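Local structure of chitinase (4TXG) at residues A138-G143 with G361-I366; F190-G195 with G259-A264; I657-S662 with I681-Q686. The protein is a family 18 glycoside hydrolase that probably binds chitin and hydrolyses its glycosidic bonds. One frame throughout, in Å; residues are numbered along the deposited sequence.

Contact 1: A138-G143 with G361-I366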
loop_
_atom_site.group_PDB
_atom_site.type_symbol
_atom_site.label_atom_id
_atom_site.label_comp_id
_atom_site.label_asym_id
_atom_site.label_seq_id
_atom_site.Cartn_x
_atom_site.Cartn_y
_atom_site.Cartn_z
ATOM N N ALA A 138 9.600 -19.071 12.881
ATOM C CA ALA A 138 8.205 -19.478 13.025
ATOM C C ALA A 138 7.367 -19.124 11.787
ATOM O O ALA A 138 6.346 -19.762 11.522
ATOM C CB ALA A 138 7.593 -18.838 14.280
ATOM N N VAL A 139 7.804 -18.115 11.034
ATOM C CA VAL A 139 7.029 -17.579 9.911
ATOM C C VAL A 139 7.867 -17.535 8.629
ATOM O O VAL A 139 7.329 -17.578 7.517
ATOM C CB VAL A 139 6.493 -16.146 10.246
ATOM C CG1 VAL A 139 5.980 -15.409 9.013
ATOM C CG2 VAL A 139 5.393 -16.225 11.310
ATOM N N TYR A 140 9.189 -17.460 8.786
ATOM C CA TYR A 140 10.086 -17.325 7.642
ATOM C C TYR A 140 11.024 -18.516 7.476
ATOM O O TYR A 140 11.321 -19.236 8.426
ATOM C CB TYR A 140 10.915 -16.045 7.769
ATOM C CG TYR A 140 10.057 -14.797 7.777
ATOM C CD1 TYR A 140 9.422 -14.366 6.623
ATOM C CD2 TYR A 140 9.877 -14.057 8.947
ATOM C CE1 TYR A 140 8.628 -13.226 6.615
ATOM C CE2 TYR A 140 9.089 -12.905 8.948
ATOM C CZ TYR A 140 8.460 -12.503 7.782
ATOM O OH TYR A 140 7.669 -11.368 7.771
ATOM N N LYS A 141 11.476 -18.713 6.246
ATOM C CA LYS A 141 12.442 -19.755 5.920
ATOM C C LYS A 141 13.845 -19.232 6.141
ATOM O O LYS A 141 14.031 -18.032 6.320
ATOM C CB LYS A 141 12.281 -20.195 4.461
ATOM C CG LYS A 141 10.856 -20.496 4.082
ATOM C CD LYS A 141 10.698 -20.608 2.574
ATOM C CE LYS A 141 9.233 -20.718 2.201
ATOM N NZ LYS A 141 9.053 -20.878 0.737
ATOM N N GLN A 142 14.836 -20.118 6.135
ATOM C CA GLN A 142 16.209 -19.635 6.159
ATOM C C GLN A 142 16.416 -18.804 4.899
ATOM O O GLN A 142 16.048 -19.220 3.801
ATOM C CB GLN A 142 17.210 -20.788 6.269
ATOM C CG GLN A 142 17.098 -21.510 7.609
ATOM C CD GLN A 142 18.299 -22.364 7.935
ATOM O OE1 GLN A 142 19.403 -22.110 7.461
ATOM N NE2 GLN A 142 18.086 -23.386 8.751
ATOM N N GLY A 143 16.954 -17.604 5.075
ATOM C CA GLY A 143 17.063 -16.659 3.981
ATOM C C GLY A 143 15.985 -15.591 4.006
ATOM O O GLY A 143 16.084 -14.587 3.296
ATOM N N GLY A 361 6.894 -16.700 21.995
ATOM C CA GLY A 361 7.379 -17.784 21.160
ATOM C C GLY A 361 6.625 -17.924 19.854
ATOM O O GLY A 361 6.526 -19.021 19.305
ATOM N N ARG A 362 6.079 -16.817 19.352
ATOM C CA ARG A 362 5.435 -16.811 18.046
ATOM C C ARG A 362 5.613 -15.425 17.445
ATOM O O ARG A 362 5.731 -14.449 18.166
ATOM C CB ARG A 362 3.958 -17.188 18.151
ATOM C CG ARG A 362 3.080 -16.151 18.808
ATOM C CD ARG A 362 2.361 -15.328 17.762
ATOM N NE ARG A 362 0.979 -15.754 17.555
ATOM C CZ ARG A 362 0.359 -15.672 16.383
ATOM N NH1 ARG A 362 -0.905 -16.070 16.259
ATOM N NH2 ARG A 362 1.020 -15.197 15.329
ATOM N N TYR A 363 5.643 -15.338 16.124
ATOM C CA TYR A 363 6.022 -14.085 15.480
ATOM C C TYR A 363 4.825 -13.182 15.181
ATOM O O TYR A 363 3.741 -13.669 14.833
ATOM C CB TYR A 363 6.787 -14.400 14.190
ATOM C CG TYR A 363 7.368 -13.180 13.552
ATOM C CD1 TYR A 363 8.489 -12.570 14.092
ATOM C CD2 TYR A 363 6.785 -12.618 12.426
ATOM C CE1 TYR A 363 9.024 -11.443 13.522
ATOM C CE2 TYR A 363 7.313 -11.484 11.849
ATOM C CZ TYR A 363 8.436 -10.908 12.399
ATOM O OH TYR A 363 8.983 -9.779 11.846
ATOM N N TYR A 364 5.022 -11.868 15.306
ATOM C CA TYR A 364 3.989 -10.890 14.951
ATOM C C TYR A 364 4.475 -9.983 13.827
ATOM O O TYR A 364 5.520 -9.351 13.939
ATOM C CB TYR A 364 3.585 -10.031 16.160
ATOM C CG TYR A 364 3.053 -10.832 17.330
ATOM C CD1 TYR A 364 1.815 -11.466 17.255
ATOM C CD2 TYR A 364 3.784 -10.955 18.505
ATOM C CE1 TYR A 364 1.320 -12.205 18.324
ATOM C CE2 TYR A 364 3.302 -11.698 19.584
ATOM C CZ TYR A 364 2.071 -12.319 19.485
ATOM O OH TYR A 364 1.586 -13.054 20.551
ATOM N N GLN A 365 3.706 -9.926 12.747
ATOM C CA GLN A 365 4.074 -9.114 11.593
ATOM C C GLN A 365 3.571 -7.675 11.721
ATOM O O GLN A 365 2.513 -7.423 12.296
ATOM C CB GLN A 365 3.538 -9.748 10.296
ATOM C CG GLN A 365 4.320 -10.991 9.835
ATOM C CD GLN A 365 3.804 -11.573 8.520
ATOM O OE1 GLN A 365 2.604 -11.797 8.363
ATOM N NE2 GLN A 365 4.712 -11.817 7.570
ATOM N N ILE A 366 4.345 -6.731 11.196
ATOM C CA ILE A 366 3.836 -5.376 10.973
ATOM C C ILE A 366 3.807 -5.106 9.491
ATOM O O ILE A 366 4.830 -5.228 8.809
ATOM C CB ILE A 366 4.696 -4.303 11.637
ATOM C CG1 ILE A 366 4.901 -4.626 13.101
ATOM C CG2 ILE A 366 4.042 -2.918 11.469
ATOM C CD1 ILE A 366 5.730 -3.604 13.800
#

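Contact 2: F190-G195 with G259-A264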
loop_
_atom_site.group_PDB
_atom_site.type_symbol
_atom_site.label_atom_id
_atom_site.label_comp_id
_atom_site.label_asym_id
_atom_site.label_seq_id
_atom_site.Cartn_x
_atom_site.Cartn_y
_atom_site.Cartn_z
ATOM N N PHE A 190 -12.188 -2.140 9.776
ATOM C CA PHE A 190 -11.007 -1.438 10.296
ATOM C C PHE A 190 -11.046 -1.314 11.809
ATOM O O PHE A 190 -12.119 -1.121 12.392
ATOM C CB PHE A 190 -10.918 -0.004 9.760
ATOM C CG PHE A 190 -10.426 0.109 8.354
ATOM C CD1 PHE A 190 -9.108 -0.177 8.048
ATOM C CD2 PHE A 190 -11.271 0.557 7.355
ATOM C CE1 PHE A 190 -8.654 -0.045 6.747
ATOM C CE2 PHE A 190 -10.826 0.689 6.055
ATOM C CZ PHE A 190 -9.514 0.387 5.759
ATOM N N ALA A 191 -9.875 -1.358 12.439
ATOM C CA ALA A 191 -9.721 -0.780 13.768
ATOM C C ALA A 191 -9.401 0.713 13.617
ATOM O O ALA A 191 -9.073 1.182 12.524
ATOM C CB ALA A 191 -8.625 -1.494 14.561
ATOM N N HIS A 192 -9.508 1.460 14.709
ATOM C CA HIS A 192 -9.151 2.871 14.691
ATOM C C HIS A 192 -8.316 3.188 15.920
ATOM O O HIS A 192 -8.140 2.340 16.792
ATOM C CB HIS A 192 -10.399 3.757 14.655
ATOM C CG HIS A 192 -11.289 3.591 15.846
ATOM N ND1 HIS A 192 -12.339 2.698 15.874
ATOM C CD2 HIS A 192 -11.290 4.213 17.053
ATOM C CE1 HIS A 192 -12.944 2.766 17.050
ATOM N NE2 HIS A 192 -12.330 3.684 17.778
ATOM N N VAL A 193 -7.786 4.404 15.961
ATOM C CA VAL A 193 -7.086 4.912 17.130
ATOM C C VAL A 193 -8.085 5.667 17.990
ATOM O O VAL A 193 -8.663 6.659 17.536
ATOM C CB VAL A 193 -5.935 5.842 16.725
ATOM C CG1 VAL A 193 -5.237 6.404 17.971
ATOM C CG2 VAL A 193 -4.963 5.095 15.833
ATOM N N ASP A 194 -8.324 5.207 19.214
ATOM C CA ASP A 194 -9.399 5.817 19.985
ATOM C C ASP A 194 -8.892 7.033 20.770
ATOM O O ASP A 194 -7.742 7.441 20.623
ATOM C CB ASP A 194 -10.103 4.790 20.905
ATOM C CG ASP A 194 -9.260 4.315 22.089
ATOM O OD1 ASP A 194 -8.255 4.946 22.474
ATOM O OD2 ASP A 194 -9.653 3.285 22.679
ATOM N N GLY A 195 -9.777 7.615 21.573
ATOM C CA GLY A 195 -9.477 8.830 22.318
ATOM C C GLY A 195 -8.376 8.692 23.355
ATOM O O GLY A 195 -7.863 9.694 23.865
ATOM N N GLY A 259 -8.250 9.705 10.974
ATOM C CA GLY A 259 -8.229 10.893 11.815
ATOM C C GLY A 259 -9.396 11.039 12.776
ATOM O O GLY A 259 -9.628 12.112 13.317
ATOM N N GLY A 260 -10.132 9.958 12.993
ATOM C CA GLY A 260 -11.286 10.009 13.873
ATOM C C GLY A 260 -11.941 8.648 13.925
ATOM O O GLY A 260 -11.365 7.673 13.467
ATOM N N TYR A 261 -13.147 8.583 14.474
ATOM C CA TYR A 261 -13.860 7.312 14.572
ATOM C C TYR A 261 -15.356 7.562 14.649
ATOM O O TYR A 261 -15.792 8.653 15.012
ATOM C CB TYR A 261 -13.385 6.506 15.787
ATOM C CG TYR A 261 -13.445 7.250 17.102
ATOM C CD1 TYR A 261 -14.608 7.271 17.868
ATOM C CD2 TYR A 261 -12.329 7.922 17.587
ATOM C CE1 TYR A 261 -14.658 7.947 19.071
ATOM C CE2 TYR A 261 -12.368 8.599 18.782
ATOM C CZ TYR A 261 -13.532 8.606 19.523
ATOM O OH TYR A 261 -13.555 9.289 20.714
ATOM N N PHE A 262 -16.141 6.555 14.293
ATOM C CA PHE A 262 -17.590 6.704 14.280
ATOM C C PHE A 262 -18.185 6.337 15.630
ATOM O O PHE A 262 -17.702 5.418 16.288
ATOM C CB PHE A 262 -18.193 5.847 13.168
ATOM C CG PHE A 262 -17.844 6.325 11.800
ATOM C CD1 PHE A 262 -18.518 7.397 11.242
ATOM C CD2 PHE A 262 -16.824 5.726 11.079
ATOM C CE1 PHE A 262 -18.190 7.862 9.980
ATOM C CE2 PHE A 262 -16.491 6.183 9.814
ATOM C CZ PHE A 262 -17.177 7.254 9.268
ATOM N N ASP A 263 -19.217 7.064 16.053
ATOM C CA ASP A 263 -19.862 6.753 17.322
ATOM C C ASP A 263 -21.042 5.809 17.109
ATOM O O ASP A 263 -21.295 5.365 15.987
ATOM C CB ASP A 263 -20.306 8.028 18.062
ATOM C CG ASP A 263 -21.375 8.830 17.317
ATOM O OD1 ASP A 263 -22.009 8.316 16.371
ATOM O OD2 ASP A 263 -21.592 9.999 17.701
ATOM N N ALA A 264 -21.756 5.515 18.191
ATOM C CA ALA A 264 -22.860 4.557 18.165
ATOM C C ALA A 264 -24.000 4.989 17.238
ATOM O O ALA A 264 -24.765 4.155 16.754
ATOM C CB ALA A 264 -23.385 4.335 19.574
HETATM O O HOH W 1 -8.642 6.843 14.476
#

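Contact 3: I657-S662 with I681-Q686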
loop_
_atom_site.group_PDB
_atom_site.type_symbol
_atom_site.label_atom_id
_atom_site.label_comp_id
_atom_site.label_asym_id
_atom_site.label_seq_id
_atom_site.Cartn_x
_atom_site.Cartn_y
_atom_site.Cartn_z
ATOM N N ILE A 657 32.585 -1.849 5.410
ATOM C CA ILE A 657 33.158 -0.726 6.156
ATOM C C ILE A 657 31.998 0.035 6.778
ATOM O O ILE A 657 30.912 0.086 6.198
ATOM C CB ILE A 657 34.022 0.190 5.246
ATOM C CG1 ILE A 657 34.756 1.255 6.076
ATOM C CG2 ILE A 657 33.175 0.804 4.130
ATOM C CD1 ILE A 657 35.764 2.082 5.281
ATOM N N ASP A 658 32.194 0.611 7.962
ATOM C CA ASP A 658 31.092 1.318 8.614
ATOM C C ASP A 658 31.021 2.770 8.160
ATOM O O ASP A 658 31.528 3.671 8.828
ATOM C CB ASP A 658 31.219 1.259 10.134
ATOM C CG ASP A 658 29.901 1.510 10.834
ATOM O OD1 ASP A 658 28.932 1.954 10.169
ATOM O OD2 ASP A 658 29.834 1.261 12.057
ATOM N N VAL A 659 30.407 2.968 7.001
ATOM C CA VAL A 659 30.130 4.295 6.476
ATOM C C VAL A 659 28.615 4.410 6.387
ATOM O O VAL A 659 27.947 3.492 5.899
ATOM C CB VAL A 659 30.791 4.517 5.101
ATOM C CG1 VAL A 659 30.361 5.850 4.492
ATOM C CG2 VAL A 659 32.310 4.464 5.254
ATOM N N GLY A 660 28.077 5.510 6.897
ATOM C CA GLY A 660 26.639 5.710 6.920
ATOM C C GLY A 660 26.185 6.700 5.867
ATOM O O GLY A 660 26.897 7.657 5.558
ATOM N N PHE A 661 24.996 6.467 5.317
ATOM C CA PHE A 661 24.416 7.335 4.294
ATOM C C PHE A 661 22.978 7.681 4.640
ATOM O O PHE A 661 22.206 6.798 5.017
ATOM C CB PHE A 661 24.408 6.666 2.917
ATOM C CG PHE A 661 25.762 6.390 2.344
ATOM C CD1 PHE A 661 26.496 5.286 2.758
ATOM C CD2 PHE A 661 26.281 7.205 1.351
ATOM C CE1 PHE A 661 27.736 5.020 2.212
ATOM C CE2 PHE A 661 27.525 6.940 0.802
ATOM C CZ PHE A 661 28.254 5.848 1.238
ATOM N N SER A 662 22.592 8.943 4.473
ATOM C CA SER A 662 21.173 9.283 4.588
ATOM C C SER A 662 20.809 10.559 3.843
ATOM O O SER A 662 21.598 11.505 3.786
ATOM C CB SER A 662 20.768 9.416 6.060
ATOM O OG SER A 662 21.574 10.361 6.733
ATOM N N ILE A 681 27.097 11.803 4.457
ATOM C CA ILE A 681 27.922 10.599 4.494
ATOM C C ILE A 681 28.792 10.684 5.734
ATOM O O ILE A 681 29.462 11.695 5.943
ATOM C CB ILE A 681 28.813 10.463 3.235
ATOM C CG1 ILE A 681 27.967 10.480 1.956
ATOM C CG2 ILE A 681 29.676 9.199 3.322
ATOM C CD1 ILE A 681 28.796 10.654 0.680
ATOM N N VAL A 682 28.762 9.649 6.569
ATOM C CA VAL A 682 29.523 9.654 7.814
ATOM C C VAL A 682 30.515 8.497 7.848
ATOM O O VAL A 682 30.145 7.335 7.647
ATOM C CB VAL A 682 28.598 9.552 9.047
ATOM C CG1 VAL A 682 29.408 9.686 10.340
ATOM C CG2 VAL A 682 27.503 10.602 8.982
ATOM N N ASN A 683 31.777 8.818 8.101
ATOM C CA ASN A 683 32.808 7.801 8.213
ATOM C C ASN A 683 32.913 7.324 9.663
ATOM O O ASN A 683 33.424 8.040 10.514
ATOM C CB ASN A 683 34.142 8.358 7.704
ATOM C CG ASN A 683 35.277 7.363 7.818
ATOM O OD1 ASN A 683 35.059 6.188 8.102
ATOM N ND2 ASN A 683 36.501 7.827 7.574
ATOM N N ARG A 684 32.402 6.128 9.948
ATOM C CA ARG A 684 32.503 5.566 11.303
ATOM C C ARG A 684 33.575 4.484 11.398
ATOM O O ARG A 684 33.589 3.681 12.334
ATOM C CB ARG A 684 31.159 4.996 11.758
ATOM C CG ARG A 684 30.019 6.004 11.734
ATOM C CD ARG A 684 28.739 5.404 12.304
ATOM N NE ARG A 684 27.554 6.090 11.802
ATOM C CZ ARG A 684 26.705 5.566 10.920
ATOM N NH1 ARG A 684 26.893 4.337 10.446
ATOM N NH2 ARG A 684 25.658 6.268 10.521
ATOM N N SER A 685 34.471 4.449 10.422
ATOM C CA SER A 685 35.659 3.617 10.559
ATOM C C SER A 685 36.721 4.395 11.333
ATOM O O SER A 685 36.499 5.551 11.700
ATOM C CB SER A 685 36.194 3.199 9.193
ATOM O OG SER A 685 36.904 4.268 8.597
ATOM N N GLN A 686 37.867 3.763 11.573
ATOM C CA GLN A 686 39.014 4.437 12.171
ATOM C C GLN A 686 40.048 4.791 11.100
ATOM O O GLN A 686 41.209 5.068 11.414
ATOM C CB GLN A 686 39.659 3.563 13.248
ATOM C CG GLN A 686 38.723 3.164 14.373
ATOM C CD GLN A 686 39.452 2.436 15.486
ATOM O OE1 GLN A 686 40.659 2.605 15.668
ATOM N NE2 GLN A 686 38.725 1.615 16.233
#

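Contact 1: A138-G143 with G361-I366
V139 and Y140 pack on Y363 and Q365 at the base of the TIM barrel of this family 18 glycoside hydrolase. Residues 138-143 are a loop that precedes the first barrel strand, 155-161. Residues 361-366 leave helix 338-360 and enter barrel strand 365-371 at its N-terminal end. In TIM barrels the active site lies at the other end of the strands.

The two tyrosines form an offset edge-to-face pair. The edge of Y140 is turned toward the face of Y363, with the planes at 73° and the centroids 5.6 Å apart. The closest atoms are Y140 CE2 and Y363 CE2, at 3.7 Å. V139 meets both tyrosines through its two methyls. Its CG2 touches Y363 CB at 3.7 Å. Its CG1, anti to the backbone N (chi1 166°), lies 3.9 Å above the plane of the Y140 ring, over the ring centre.

The polar ends of the two rings converge on D390, outside both segments. Its OD1 is hydrogen-bonded to the hydroxyls of Y140 and Y363, so one carboxylate oxygen ties the pair together. Its OD2 takes the backbone N of I366. The side chain of Q365 runs extended beyond CG and grips Y140 as well. Q365 NE2 donates to Y140 OH over 3.0 Å, nearly straight at 170°, with the hydroxyl oxygen in the amide plane.

Contact 2: F190-G195 with G259-A264
Y261 lies against H192 and the backbone that follows it, at the C-terminal end of barrel strand 185-193. This is the end of a TIM barrel on which the active site is found. Y261 has CG between the backbone N and the carbonyl carbon (chi1 54°).

The contact can be followed along Y261. Its CB sits over one face of the H192 imidazole, 3.5 Å from the ring centroid and 18° off the normal. This is a CH-pi contact. It is offset toward the rim, and Y261 CB comes closest to H192 CD2, at 3.4 Å. Y261 CG is already past the rim, 3.7 Å from H192 CD2. The phenol ring extends away from the imidazole. The planes stay within 21° of parallel, but the rings barely overlap. Y261 CD2 passes V193 O at 3.9 Å. Y261 CE2 meets the backbone further on, at D194 CA and at G195 N, the latter 3.9 Å away. The hydroxyl OH of Y261 ends beside G195, 4.2 Å from G195 N.

A water links the two backbones. It accepts from V193 N and probably donates to G260 O, each at 3.0 Å.

H192 also touches E257 of helix 254-257 and S200 of strand 199-200, which pairs antiparallel with strand 185-193. Y261 starts strand 261-262 and is hydrogen-bonded through its backbone to V269 of strand 268-269. The contact therefore sets the 261-262/268-269 hairpin against the end of barrel strand 185-193 and its short partner 199-200.

Contact 3: I657-S662 with I681-Q686
Strands 659-662 and 681-683 run antiparallel at 166°, their axes 4.7 Å apart at closest approach, pairing V659 with N683, G660 with V682 and F661 with I681. They are the neighbouring pair at one edge of the smaller sheet in what is consistent with a beta-sandwich, the C-terminal domain. G660 and V682 form the hydrogen-bonded pair, with both N-to-O distances 2.9 Å.

On the inward face, V659 CG1 touches I681 CG2 at 3.6 Å. F661 lies beside I681, and I681 CG2 sits over one face of its ring. The phenyl ring also stacks on Y769 of the larger sheet. I657 belongs to that larger sheet, so the chain changes sheets at D658, in an inverse gamma turn.

R684 holds this crossing. Its N donates to D658 O over 2.8 Å. Its NH1 makes a salt bridge with D658 OD1 at 3.1 Å, from the syn side but 33° out of the carboxylate plane. The guanidinium then spreads over G660, which has no side chain, with NH2 3.8 Å from G660 CA.

N683 closes an Asx turn. N683 OD1 accepts from S685 N and, in plane on a lone pair, from S685 OG at 2.7 Å.

How the contacts relate
Contacts 1 and 2 each set a segment from outside the barrel sheet against a barrel strand or the residues leading into it, at opposite ends of the barrel. Their nearest atoms are about 13 Å apart. Contact 1 is buried and combines aromatic packing with polar side-chain bonds. Contact 2 is partly buried and relies on a CH-pi contact and a bridging water. Contact 3 lies in the C-terminal domain, its centre about 31 Å from that of contact 1 and 44 Å from that of contact 2. It is mainly buried and joins neighbouring strands through backbone bonds, which the other two lack across their segments. It also has a salt bridge, on its more exposed side.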